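Local coordinates for protein Lic11098 (Leptospira interrogans serogroup Icterohaemorrhagiae serovar copenhageni, PDB 4U08) that is of unknown function but, as a leucine-rich repeat protein of a human pathogen, may act as a virulence factor, probably by binding other molecules, at residues T300-N305 with S323-H328; N305-F310 with H328-A333. All coordinates share one frame; numbering follows the deposited sequence.

Interaction 1 (T300-N305 with S323-H328); sequences TLYLGN and SLDLEH. With ZN (zinc ion), chain C.
Parallel backbone pairing carries this contact: strands 300-302 and 323-325 run 4° apart. Leu301 gives its N-H to Ser323 O and its O accepts from Asp325 N (2.9 Å), both nearly along the C=O axes. Leu303 N donates to Asp325 O, and past the strands Asn305 N reaches Glu327 O at 2.8 Å.

Apolar packing fills the face of Leu301 and Leu324. Both hold CG anti to the backbone N and point the same way, so Leu301 CD2 lies 3.8 Å from Leu324 CD1. Leu303 and Leu326 also run side by side, CD1 against CD2; branched leucines suit this buried interior.

Polar groups occupy the other face. Asp325 CB sits at the edge of the Tyr302 ring, 3.7 Å from CD1, while Thr300 CG2 lies over one ring face. Short enough to reach the N-H two residues on, Asp325 accepts from Glu327 N through the anti lone pair of OD1, an Asx turn; OD2 weakly holds a water that accepts from Gly304 N.

Beyond the strands the Asn305 amide lies alongside the His328 imidazole, whose NE2 binds zinc at 2.0 Å. Leucines inside and polar residues outside mark the parallel strand ladder of a leucine-rich repeat solenoid.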
ATOM      1  N   THR A 300       9.298 -12.513  10.752  1.00 23.52           N
ATOM      2  CA  THR A 300       9.116 -13.236   9.499  1.00 22.73           C
ATOM      3  C   THR A 300      10.230 -12.905   8.512  1.00 27.73           C
ATOM      4  O   THR A 300      10.461 -11.734   8.209  1.00 27.47           O
ATOM      5  CB  THR A 300       7.716 -12.871   8.973  1.00 34.06           C
ATOM      6  OG1 THR A 300       6.731 -13.256   9.947  1.00 36.02           O
ATOM      7  CG2 THR A 300       7.386 -13.553   7.728  1.00 34.69           C
ATOM      8  N   LEU A 301      10.886 -13.944   7.977  1.00 25.23           N
ATOM      9  CA  LEU A 301      11.967 -13.802   6.995  1.00 24.60           C
ATOM     10  C   LEU A 301      11.731 -14.754   5.823  1.00 28.26           C
ATOM     11  O   LEU A 301      11.711 -15.976   5.998  1.00 25.42           O
ATOM     12  CB  LEU A 301      13.317 -14.046   7.692  1.00 24.28           C
ATOM     13  CG  LEU A 301      14.611 -13.924   6.858  1.00 28.00           C
ATOM     14  CD1 LEU A 301      14.662 -12.551   6.063  1.00 26.44           C
ATOM     15  CD2 LEU A 301      15.825 -14.099   7.750  1.00 28.47           C
ATOM     16  N   TYR A 302      11.458 -14.180   4.640  1.00 24.27           N
ATOM     17  CA  TYR A 302      11.154 -14.941   3.434  1.00 25.51           C
ATOM     18  C   TYR A 302      12.311 -14.812   2.477  1.00 30.03           C
ATOM     19  O   TYR A 302      12.634 -13.705   2.040  1.00 28.13           O
ATOM     20  CB  TYR A 302       9.855 -14.460   2.758  1.00 28.67           C
ATOM     21  CG  TYR A 302       8.594 -14.578   3.577  1.00 33.32           C
ATOM     22  CD1 TYR A 302       8.163 -15.814   4.055  1.00 36.41           C
ATOM     23  CD2 TYR A 302       7.767 -13.471   3.784  1.00 35.63           C
ATOM     24  CE1 TYR A 302       6.963 -15.937   4.755  1.00 39.26           C
ATOM     25  CE2 TYR A 302       6.558 -13.583   4.476  1.00 36.75           C
ATOM     26  CZ  TYR A 302       6.149 -14.819   4.937  1.00 45.23           C
ATOM     27  OH  TYR A 302       4.968 -14.897   5.639  1.00 46.98           O
ATOM     28  N   LEU A 303      12.969 -15.943   2.188  1.00 26.48           N
ATOM     29  CA  LEU A 303      14.131 -15.988   1.295  1.00 26.32           C
ATOM     30  C   LEU A 303      13.977 -17.028   0.194  1.00 31.92           C
ATOM     31  O   LEU A 303      14.979 -17.482  -0.375  1.00 31.55           O
ATOM     32  CB  LEU A 303      15.412 -16.243   2.116  1.00 26.24           C
ATOM     33  CG  LEU A 303      15.845 -15.123   3.071  1.00 29.64           C
ATOM     34  CD1 LEU A 303      16.719 -15.647   4.191  1.00 29.49           C
ATOM     35  CD2 LEU A 303      16.567 -14.018   2.323  1.00 34.67           C
ATOM     36  N   GLY A 304      12.745 -17.377  -0.131  1.00 27.81           N
ATOM     37  CA  GLY A 304      12.487 -18.374  -1.151  1.00 28.26           C
ATOM     38  C   GLY A 304      13.055 -18.034  -2.510  1.00 31.14           C
ATOM     39  O   GLY A 304      13.015 -16.877  -2.935  1.00 28.30           O
ATOM     40  N   ASN A 305      13.603 -19.046  -3.202  1.00 27.80           N
ATOM     41  CA  ASN A 305      14.071 -18.902  -4.591  1.00 27.08           C
ATOM     42  C   ASN A 305      15.210 -17.886  -4.765  1.00 31.78           C
ATOM     43  O   ASN A 305      15.459 -17.404  -5.868  1.00 34.02           O
ATOM     44  CB  ASN A 305      12.898 -18.589  -5.522  1.00 30.87           C
ATOM     45  CG  ASN A 305      12.961 -19.269  -6.837  1.00 61.88           C
ATOM     46  OD1 ASN A 305      12.753 -20.479  -6.931  1.00 56.10           O
ATOM     47  ND2 ASN A 305      13.148 -18.482  -7.896  1.00 58.17           N
ATOM     48  N   SER A 323       8.975 -17.299  11.679  1.00 26.33           N
ATOM     49  CA  SER A 323       8.838 -17.954  10.386  1.00 26.34           C
ATOM     50  C   SER A 323      10.052 -17.715   9.510  1.00 29.67           C
ATOM     51  O   SER A 323      10.448 -16.563   9.300  1.00 26.99           O
ATOM     52  CB  SER A 323       7.563 -17.468   9.697  1.00 32.65           C
ATOM     53  OG  SER A 323       7.387 -18.161   8.475  1.00 42.46           O
ATOM     54  N   LEU A 324      10.651 -18.807   8.997  1.00 27.37           N
ATOM     55  CA  LEU A 324      11.838 -18.705   8.127  1.00 25.67           C
ATOM     56  C   LEU A 324      11.632 -19.531   6.871  1.00 28.60           C
ATOM     57  O   LEU A 324      11.398 -20.747   6.945  1.00 27.84           O
ATOM     58  CB  LEU A 324      13.105 -19.112   8.901  1.00 24.77           C
ATOM     59  CG  LEU A 324      14.470 -19.107   8.165  1.00 25.88           C
ATOM     60  CD1 LEU A 324      14.788 -17.714   7.518  1.00 24.65           C
ATOM     61  CD2 LEU A 324      15.598 -19.559   9.132  1.00 28.04           C
ATOM     62  N   ASP A 325      11.609 -18.856   5.709  1.00 22.78           N
ATOM     63  CA  ASP A 325      11.361 -19.556   4.461  1.00 22.38           C
ATOM     64  C   ASP A 325      12.625 -19.569   3.601  1.00 27.87           C
ATOM     65  O   ASP A 325      13.030 -18.533   3.081  1.00 25.93           O
ATOM     66  CB  ASP A 325      10.135 -18.982   3.717  1.00 22.86           C
ATOM     67  CG  ASP A 325       9.780 -19.672   2.411  1.00 38.43           C
ATOM     68  OD1 ASP A 325      10.484 -20.669   2.029  1.00 38.59           O
ATOM     69  OD2 ASP A 325       8.825 -19.221   1.750  1.00 48.30           O
ATOM     70  N   LEU A 326      13.214 -20.770   3.422  1.00 26.58           N
ATOM     71  CA  LEU A 326      14.458 -20.925   2.647  1.00 25.49           C
ATOM     72  C   LEU A 326      14.285 -21.834   1.473  1.00 28.06           C
ATOM     73  O   LEU A 326      15.261 -22.400   0.935  1.00 25.99           O
ATOM     74  CB  LEU A 326      15.584 -21.406   3.564  1.00 25.64           C
ATOM     75  CG  LEU A 326      16.074 -20.375   4.587  1.00 30.87           C
ATOM     76  CD1 LEU A 326      16.681 -21.065   5.783  1.00 31.77           C
ATOM     77  CD2 LEU A 326      17.054 -19.382   3.945  1.00 33.07           C
ATOM     78  N   GLU A 327      13.034 -21.953   1.029  1.00 24.02           N
ATOM     79  CA  GLU A 327      12.696 -22.865  -0.067  1.00 23.49           C
ATOM     80  C   GLU A 327      13.438 -22.560  -1.353  1.00 28.46           C
ATOM     81  O   GLU A 327      13.560 -21.396  -1.715  1.00 29.14           O
ATOM     82  CB  GLU A 327      11.180 -22.860  -0.312  1.00 24.56           C
ATOM     83  CG  GLU A 327      10.754 -23.666  -1.534  1.00 26.66           C
ATOM     84  CD  GLU A 327       9.258 -23.892  -1.698  1.00 34.99           C
ATOM     85  OE1 GLU A 327       8.503 -23.746  -0.710  1.00 34.25           O
ATOM     86  OE2 GLU A 327       8.857 -24.271  -2.815  1.00 33.30           O
ATOM     87  N   HIS A 328      13.910 -23.609  -2.052  1.00 26.39           N
ATOM     88  CA  HIS A 328      14.529 -23.502  -3.374  1.00 25.76           C
ATOM     89  C   HIS A 328      15.742 -22.562  -3.426  1.00 28.09           C
ATOM     90  O   HIS A 328      15.868 -21.726  -4.315  1.00 29.59           O
ATOM     91  CB  HIS A 328      13.458 -23.125  -4.434  1.00 27.20           C
ATOM     92  CG  HIS A 328      13.808 -23.583  -5.817  1.00 31.46           C
ATOM     93  ND1 HIS A 328      14.601 -22.812  -6.664  1.00 34.05           N
ATOM     94  CD2 HIS A 328      13.497 -24.736  -6.446  1.00 33.33           C
ATOM     95  CE1 HIS A 328      14.740 -23.525  -7.773  1.00 33.63           C
ATOM     96  NE2 HIS A 328      14.081 -24.685  -7.696  1.00 33.35           N
TER
HETATM   97 ZN    ZN C 501      13.932 -26.051  -9.119  1.00 36.42          ZN
HETATM   98  O   HOH W   1       9.986 -17.067   0.564  1.00 32.90           O
HETATM   99  O   HOH W   2      13.098 -24.723 -10.301  1.00 46.20           O

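Interaction 2 (N305-F310 with H328-A333); sequences NNQLNF and HNQLNA. With ZN (zinc ion), chain C.
The amide end of Asn332 lies over one face of the Phe310 ring, offset toward its rim; the ring and amide planes stand 48° apart. Asn332 CB approaches CE1 of the same ring, so the side chain crosses the phenyl group obliquely. The amides of Asn306 and Asn329 lie side by side and nearly coplanar, pointing the same way. Those of Gln307 and Gln330 also run alongside, their planes 28° apart, with the methylene CB of Gln307 against the end of the Gln330 chain. Glutamine suits this partly exposed edge, where its methylenes lie along the neighbouring turn and its end stays polar.

Asn329 is a buried polar residue, and it carries the contact's main side-chain bonds. Its CG is anti to the carbonyl carbon (chi1 -84°), which puts CG beside the backbone N and brings the amide close to 305-310. There OD1 accepts from Leu308 N at 3.1 Å, although the position of this oxygen is less certain, and ND2 donates to Leu303 O and Leu326 O. An asparagine serving the backbone of its own turn and of the preceding one is the asparagine ladder of leucine-rich repeats, in which a short side chain with both donor and acceptor satisfies buried peptide groups where strand pairing has ended.

Further along, Gln330 N donates to Leu308 O at 2.9 Å in the carbonyl plane, and Asn332 N makes a weak bond to Asn309 O. Near the start, one water donates to both Asn306 O and His328 O, bridging two carbonyls that cannot bond each other. Leu331 CD2 rests 3.6 Å from Asn309 O and 4.3 Å from Leu308 CB; the two leucines hold matching torsions and point into the solenoid, where Leu331 also touches Leu326.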
ATOM      1  N   ASN A 305      13.603 -19.046  -3.202  1.00 27.80           N
ATOM      2  CA  ASN A 305      14.071 -18.902  -4.591  1.00 27.08           C
ATOM      3  C   ASN A 305      15.210 -17.886  -4.765  1.00 31.78           C
ATOM      4  O   ASN A 305      15.459 -17.404  -5.868  1.00 34.02           O
ATOM      5  CB  ASN A 305      12.898 -18.589  -5.522  1.00 30.87           C
ATOM      6  CG  ASN A 305      12.961 -19.269  -6.837  1.00 61.88           C
ATOM      7  OD1 ASN A 305      12.753 -20.479  -6.931  1.00 56.10           O
ATOM      8  ND2 ASN A 305      13.148 -18.482  -7.896  1.00 58.17           N
ATOM      9  N   ASN A 306      15.978 -17.657  -3.714  1.00 26.79           N
ATOM     10  CA  ASN A 306      17.222 -16.947  -3.851  1.00 28.47           C
ATOM     11  C   ASN A 306      18.257 -18.024  -4.307  1.00 34.16           C
ATOM     12  O   ASN A 306      17.900 -19.166  -4.653  1.00 36.67           O
ATOM     13  CB  ASN A 306      17.650 -16.375  -2.507  1.00 38.09           C
ATOM     14  CG  ASN A 306      17.050 -15.083  -2.159  1.00 69.32           C
ATOM     15  OD1 ASN A 306      16.418 -14.926  -1.113  1.00 75.64           O
ATOM     16  ND2 ASN A 306      17.199 -14.139  -3.044  1.00 57.19           N
ATOM     17  N   GLN A 307      19.526 -17.687  -4.227  1.00 31.12           N
ATOM     18  CA  GLN A 307      20.625 -18.548  -4.610  1.00 30.73           C
ATOM     19  C   GLN A 307      21.566 -18.701  -3.437  1.00 33.30           C
ATOM     20  O   GLN A 307      22.769 -18.830  -3.635  1.00 33.73           O
ATOM     21  CB  GLN A 307      21.343 -17.932  -5.829  1.00 32.79           C
ATOM     22  CG  GLN A 307      20.539 -17.978  -7.138  1.00 50.80           C
ATOM     23  CD  GLN A 307      21.122 -17.086  -8.227  1.00 75.06           C
ATOM     24  OE1 GLN A 307      22.340 -16.826  -8.305  1.00 61.21           O
ATOM     25  NE2 GLN A 307      20.258 -16.606  -9.115  1.00 75.47           N
ATOM     26  N   LEU A 308      21.038 -18.643  -2.194  1.00 28.89           N
ATOM     27  CA  LEU A 308      21.900 -18.781  -1.010  1.00 30.39           C
ATOM     28  C   LEU A 308      22.557 -20.151  -0.897  1.00 32.98           C
ATOM     29  O   LEU A 308      21.882 -21.165  -1.037  1.00 31.66           O
ATOM     30  CB  LEU A 308      21.103 -18.506   0.266  1.00 30.64           C
ATOM     31  CG  LEU A 308      20.566 -17.095   0.432  1.00 34.67           C
ATOM     32  CD1 LEU A 308      19.520 -17.066   1.547  1.00 35.28           C
ATOM     33  CD2 LEU A 308      21.706 -16.107   0.711  1.00 35.67           C
ATOM     34  N   ASN A 309      23.868 -20.183  -0.633  1.00 30.85           N
ATOM     35  CA  ASN A 309      24.598 -21.444  -0.455  1.00 30.74           C
ATOM     36  C   ASN A 309      24.733 -21.704   0.989  1.00 31.30           C
ATOM     37  O   ASN A 309      24.717 -22.855   1.408  1.00 31.63           O
ATOM     38  CB  ASN A 309      26.004 -21.378  -1.091  1.00 35.46           C
ATOM     39  CG  ASN A 309      25.964 -21.641  -2.569  1.00 50.98           C
ATOM     40  OD1 ASN A 309      25.364 -22.614  -3.028  1.00 40.52           O
ATOM     41  ND2 ASN A 309      26.575 -20.761  -3.340  1.00 46.63           N
ATOM     42  N   PHE A 310      24.821 -20.621   1.777  1.00 27.49           N
ATOM     43  CA  PHE A 310      24.984 -20.692   3.217  1.00 27.67           C
ATOM     44  C   PHE A 310      24.275 -19.524   3.886  1.00 33.43           C
ATOM     45  O   PHE A 310      23.931 -18.523   3.245  1.00 32.58           O
ATOM     46  CB  PHE A 310      26.488 -20.648   3.627  1.00 30.29           C
ATOM     47  CG  PHE A 310      27.341 -21.755   3.054  1.00 33.17           C
ATOM     48  CD1 PHE A 310      27.358 -23.017   3.641  1.00 37.04           C
ATOM     49  CD2 PHE A 310      28.126 -21.537   1.924  1.00 37.31           C
ATOM     50  CE1 PHE A 310      28.114 -24.061   3.074  1.00 38.01           C
ATOM     51  CE2 PHE A 310      28.909 -22.567   1.379  1.00 38.19           C
ATOM     52  CZ  PHE A 310      28.900 -23.815   1.963  1.00 36.37           C
ATOM     53  N   HIS A 328      13.910 -23.609  -2.052  1.00 26.39           N
ATOM     54  CA  HIS A 328      14.529 -23.502  -3.374  1.00 25.76           C
ATOM     55  C   HIS A 328      15.742 -22.562  -3.426  1.00 28.09           C
ATOM     56  O   HIS A 328      15.868 -21.726  -4.315  1.00 29.59           O
ATOM     57  CB  HIS A 328      13.458 -23.125  -4.434  1.00 27.20           C
ATOM     58  CG  HIS A 328      13.808 -23.583  -5.817  1.00 31.46           C
ATOM     59  ND1 HIS A 328      14.601 -22.812  -6.664  1.00 34.05           N
ATOM     60  CD2 HIS A 328      13.497 -24.736  -6.446  1.00 33.33           C
ATOM     61  CE1 HIS A 328      14.740 -23.525  -7.773  1.00 33.63           C
ATOM     62  NE2 HIS A 328      14.081 -24.685  -7.696  1.00 33.35           N
ATOM     63  N   ASN A 329      16.582 -22.644  -2.422  1.00 25.54           N
ATOM     64  CA  ASN A 329      17.865 -21.959  -2.456  1.00 25.27           C
ATOM     65  C   ASN A 329      18.844 -23.107  -2.818  1.00 34.09           C
ATOM     66  O   ASN A 329      18.426 -24.158  -3.300  1.00 31.10           O
ATOM     67  CB  ASN A 329      18.205 -21.340  -1.098  1.00 23.91           C
ATOM     68  CG  ASN A 329      17.567 -20.001  -0.946  1.00 39.47           C
ATOM     69  OD1 ASN A 329      18.022 -19.040  -1.527  1.00 29.96           O
ATOM     70  ND2 ASN A 329      16.448 -19.928  -0.268  1.00 30.89           N
ATOM     71  N   GLN A 330      20.109 -22.957  -2.519  1.00 34.73           N
ATOM     72  CA  GLN A 330      21.000 -24.089  -2.781  1.00 34.96           C
ATOM     73  C   GLN A 330      21.792 -24.378  -1.512  1.00 35.47           C
ATOM     74  O   GLN A 330      22.992 -24.537  -1.555  1.00 34.42           O
ATOM     75  CB  GLN A 330      21.853 -23.828  -4.053  1.00 36.78           C
ATOM     76  CG  GLN A 330      22.337 -22.394  -4.217  1.00 60.14           C
ATOM     77  CD  GLN A 330      22.719 -22.097  -5.648  1.00 77.49           C
ATOM     78  OE1 GLN A 330      23.891 -22.194  -6.042  1.00 64.84           O
ATOM     79  NE2 GLN A 330      21.740 -21.701  -6.450  1.00 74.68           N
ATOM     80  N   LEU A 331      21.120 -24.369  -0.344  1.00 29.86           N
ATOM     81  CA  LEU A 331      21.807 -24.572   0.921  1.00 30.08           C
ATOM     82  C   LEU A 331      22.417 -25.953   1.033  1.00 35.53           C
ATOM     83  O   LEU A 331      21.732 -26.947   0.823  1.00 32.04           O
ATOM     84  CB  LEU A 331      20.885 -24.317   2.135  1.00 30.23           C
ATOM     85  CG  LEU A 331      20.400 -22.894   2.327  1.00 34.21           C
ATOM     86  CD1 LEU A 331      19.238 -22.853   3.362  1.00 35.48           C
ATOM     87  CD2 LEU A 331      21.551 -22.004   2.780  1.00 35.41           C
ATOM     88  N   ASN A 332      23.695 -25.999   1.417  1.00 35.29           N
ATOM     89  CA  ASN A 332      24.495 -27.214   1.595  1.00 36.75           C
ATOM     90  C   ASN A 332      24.453 -27.630   3.048  1.00 39.53           C
ATOM     91  O   ASN A 332      24.570 -28.803   3.361  1.00 40.18           O
ATOM     92  CB  ASN A 332      25.974 -26.915   1.145  1.00 39.49           C
ATOM     93  CG  ASN A 332      26.031 -26.296  -0.237  1.00 70.85           C
ATOM     94  OD1 ASN A 332      26.175 -25.083  -0.394  1.00 66.95           O
ATOM     95  ND2 ASN A 332      25.773 -27.090  -1.269  1.00 69.73           N
ATOM     96  N   ALA A 333      24.303 -26.662   3.949  1.00 35.54           N
ATOM     97  CA  ALA A 333      24.246 -26.923   5.398  1.00 35.67           C
ATOM     98  C   ALA A 333      23.533 -25.781   6.120  1.00 35.74           C
ATOM     99  O   ALA A 333      23.391 -24.698   5.573  1.00 33.75           O
ATOM    100  CB  ALA A 333      25.664 -27.074   5.963  1.00 36.91           C
TER
HETATM  101 ZN    ZN C 501      13.932 -26.051  -9.119  1.00 36.42          ZN
HETATM  102  O   HOH W   3      17.017 -20.665  -6.585  1.00 45.71           O
HETATM  103  O   HOH W   2      13.098 -24.723 -10.301  1.00 46.20           O

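Both interactions join the same two successive turns of the solenoid, and they meet at Asn305 and His328, where the chain passes from one to the other. Interaction 1 lies at the strands and uses regular parallel backbone pairing. Interaction 2 follows in the irregular loops, where side-chain amides and a bridging water supplement sparser backbone bonds. Both are partly buried, with leucines inside and polar groups more exposed, but the centre of interaction 2 lies farther from the chain's centre, about 30 Å against about 22 Å. The leucine layers are continuous: Leu303 CD1 and Leu326 CD2 of interaction 1 both lie 4.1 Å from Leu308 CD1 of interaction 2.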